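Local coordinates for F-actin-capping protein subunit alpha (Dictyostelium discoideum, PDB 4AKR), which forms part of the heterodimeric capping protein that binds the barbed ends of actin filaments, blocking subunit exchange there without severing them, at residues Val57-Ser62 with Gln86-Asp91. Sequence-based numbering, arbitrary orientation.
Sequences VSVQTS and QVITYD
The phenol ring of Y90 overlaps two valines of segment 57-62, meeting both obliquely. Its CG is anti to the backbone N (chi1 -173°), which sends the ring across the gap between the strands. The CG1 methyl of V59 lies 3.6 Å from CE1 of Y90, while the CG2 methyl of V57 sits by the phenol tip, 3.8 Å from the OH of Y90. The other methyl of V59 meets I88 more loosely, CG2 of V59 and CD1 of I88 being 4.4 Å apart. I88 extends beyond CG1 (chi2 170°), so that its terminal CD1 comes within 3.5 Å of CG2 of T61, the two side chains crossing at about a right angle. T61 thus divides its two branches: the methyl packs on I88, and OG1, beside Q86, is hydrogen-bonded to the G64 carbonyl and the K63 amide at the turn into strand 64-67. V57, V59 and T61 point inward from one segment, Q86, I88 and Y90 from the other, in keeping with the two-residue alternation of extended chain. The strand directions differ by 116°, and the axes approach to 9.8 Å, a spacing bridged by side chains. A66 and V97 add to the apolar layer. This is face-to-face packing of two beta-sheets, the two-stranded 58-61/64-67 hairpin lying across the four-stranded antiparallel sheet that contains 86-91.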
loop_
_atom_site.group_PDB
_atom_site.type_symbol
_atom_site.label_atom_id
_atom_site.label_comp_id
_atom_site.label_asym_id
_atom_site.label_seq_id
_atom_site.Cartn_x
_atom_site.Cartn_y
_atom_site.Cartn_z
ATOM N N VAL A 57 -4.358 15.406 -11.109
ATOM C CA VAL A 57 -5.592 15.802 -10.451
ATOM C C VAL A 57 -6.486 16.566 -11.446
ATOM O O VAL A 57 -6.007 17.123 -12.428
ATOM C CB VAL A 57 -5.299 16.703 -9.219
ATOM C CG1 VAL A 57 -4.489 15.921 -8.176
ATOM C CG2 VAL A 57 -4.538 17.966 -9.659
ATOM N N SER A 58 -7.787 16.567 -11.190
ATOM C CA SER A 58 -8.740 17.256 -12.054
ATOM C C SER A 58 -9.218 18.535 -11.378
ATOM O O SER A 58 -9.185 18.657 -10.152
ATOM C CB SER A 58 -9.937 16.358 -12.351
ATOM O OG SER A 58 -10.690 16.138 -11.175
ATOM N N VAL A 59 -9.657 19.489 -12.190
ATOM C CA VAL A 59 -10.137 20.770 -11.687
ATOM C C VAL A 59 -11.408 21.149 -12.427
ATOM O O VAL A 59 -11.710 20.601 -13.487
ATOM C CB VAL A 59 -9.092 21.891 -11.915
ATOM C CG1 VAL A 59 -7.841 21.621 -11.100
ATOM C CG2 VAL A 59 -8.733 21.975 -13.395
ATOM N N GLN A 60 -12.160 22.082 -11.859
ATOM C CA GLN A 60 -13.386 22.547 -12.497
ATOM C C GLN A 60 -13.140 23.967 -12.948
ATOM O O GLN A 60 -12.671 24.786 -12.162
ATOM C CB GLN A 60 -14.569 22.540 -11.525
ATOM C CG GLN A 60 -15.063 21.174 -11.108
ATOM C CD GLN A 60 -15.515 20.320 -12.280
ATOM O OE1 GLN A 60 -16.086 20.822 -13.247
ATOM N NE2 GLN A 60 -15.279 19.016 -12.187
ATOM N N THR A 61 -13.424 24.243 -14.219
ATOM C CA THR A 61 -13.274 25.587 -14.760
ATOM C C THR A 61 -14.663 26.010 -15.221
ATOM O O THR A 61 -15.599 25.213 -15.196
ATOM C CB THR A 61 -12.334 25.644 -15.981
ATOM O OG1 THR A 61 -12.960 24.995 -17.096
ATOM C CG2 THR A 61 -11.005 24.979 -15.670
ATOM N N SER A 62 -14.791 27.260 -15.647
ATOM C CA SER A 62 -16.073 27.775 -16.112
ATOM C C SER A 62 -16.587 27.013 -17.335
ATOM O O SER A 62 -17.788 27.010 -17.611
ATOM C CB SER A 62 -15.951 29.265 -16.451
ATOM O OG SER A 62 -15.542 30.019 -15.316
ATOM N N GLN A 86 -7.839 27.223 -23.569
ATOM C CA GLN A 86 -7.583 28.093 -22.435
ATOM C C GLN A 86 -6.341 27.721 -21.640
ATOM O O GLN A 86 -5.783 26.634 -21.780
ATOM C CB GLN A 86 -8.802 28.124 -21.501
ATOM C CG GLN A 86 -9.165 26.794 -20.861
ATOM C CD GLN A 86 -10.404 26.895 -19.977
ATOM O OE1 GLN A 86 -10.871 25.902 -19.420
ATOM N NE2 GLN A 86 -10.939 28.100 -19.847
ATOM N N VAL A 87 -5.915 28.658 -20.806
ATOM C CA VAL A 87 -4.754 28.486 -19.951
ATOM C C VAL A 87 -5.273 28.622 -18.537
ATOM O O VAL A 87 -5.895 29.633 -18.178
ATOM C CB VAL A 87 -3.694 29.566 -20.205
ATOM C CG1 VAL A 87 -2.629 29.504 -19.126
ATOM C CG2 VAL A 87 -3.067 29.355 -21.570
ATOM N N ILE A 88 -5.029 27.589 -17.741
ATOM C CA ILE A 88 -5.491 27.568 -16.363
ATOM C C ILE A 88 -4.363 27.865 -15.389
ATOM O O ILE A 88 -3.308 27.225 -15.435
ATOM C CB ILE A 88 -6.085 26.190 -16.028
ATOM C CG1 ILE A 88 -7.233 25.885 -16.987
ATOM C CG2 ILE A 88 -6.563 26.160 -14.598
ATOM C CD1 ILE A 88 -7.746 24.455 -16.900
ATOM N N THR A 89 -4.578 28.859 -14.533
ATOM C CA THR A 89 -3.605 29.212 -13.509
ATOM C C THR A 89 -4.065 28.412 -12.292
ATOM O O THR A 89 -5.260 28.405 -11.960
ATOM C CB THR A 89 -3.616 30.730 -13.208
ATOM O OG1 THR A 89 -3.346 31.447 -14.420
ATOM C CG2 THR A 89 -2.537 31.087 -12.177
ATOM N N TYR A 90 -3.115 27.752 -11.633
ATOM C CA TYR A 90 -3.412 26.880 -10.496
ATOM C C TYR A 90 -2.529 27.090 -9.261
ATOM O O TYR A 90 -1.320 27.265 -9.378
ATOM C CB TYR A 90 -3.269 25.429 -10.974
ATOM C CG TYR A 90 -3.681 24.353 -10.000
ATOM C CD1 TYR A 90 -5.027 24.126 -9.713
ATOM C CD2 TYR A 90 -2.735 23.497 -9.444
ATOM C CE1 TYR A 90 -5.423 23.065 -8.913
ATOM C CE2 TYR A 90 -3.119 22.430 -8.643
ATOM C CZ TYR A 90 -4.465 22.219 -8.386
ATOM O OH TYR A 90 -4.857 21.148 -7.622
ATOM N N ASP A 91 -3.134 27.065 -8.081
ATOM C CA ASP A 91 -2.366 27.214 -6.850
ATOM C C ASP A 91 -2.120 25.821 -6.300
ATOM O O ASP A 91 -3.025 25.215 -5.728
ATOM C CB ASP A 91 -3.135 28.013 -5.804
ATOM C CG ASP A 91 -2.287 28.320 -4.579
ATOM O OD1 ASP A 91 -1.698 27.374 -4.006
ATOM O OD2 ASP A 91 -2.204 29.507 -4.191
#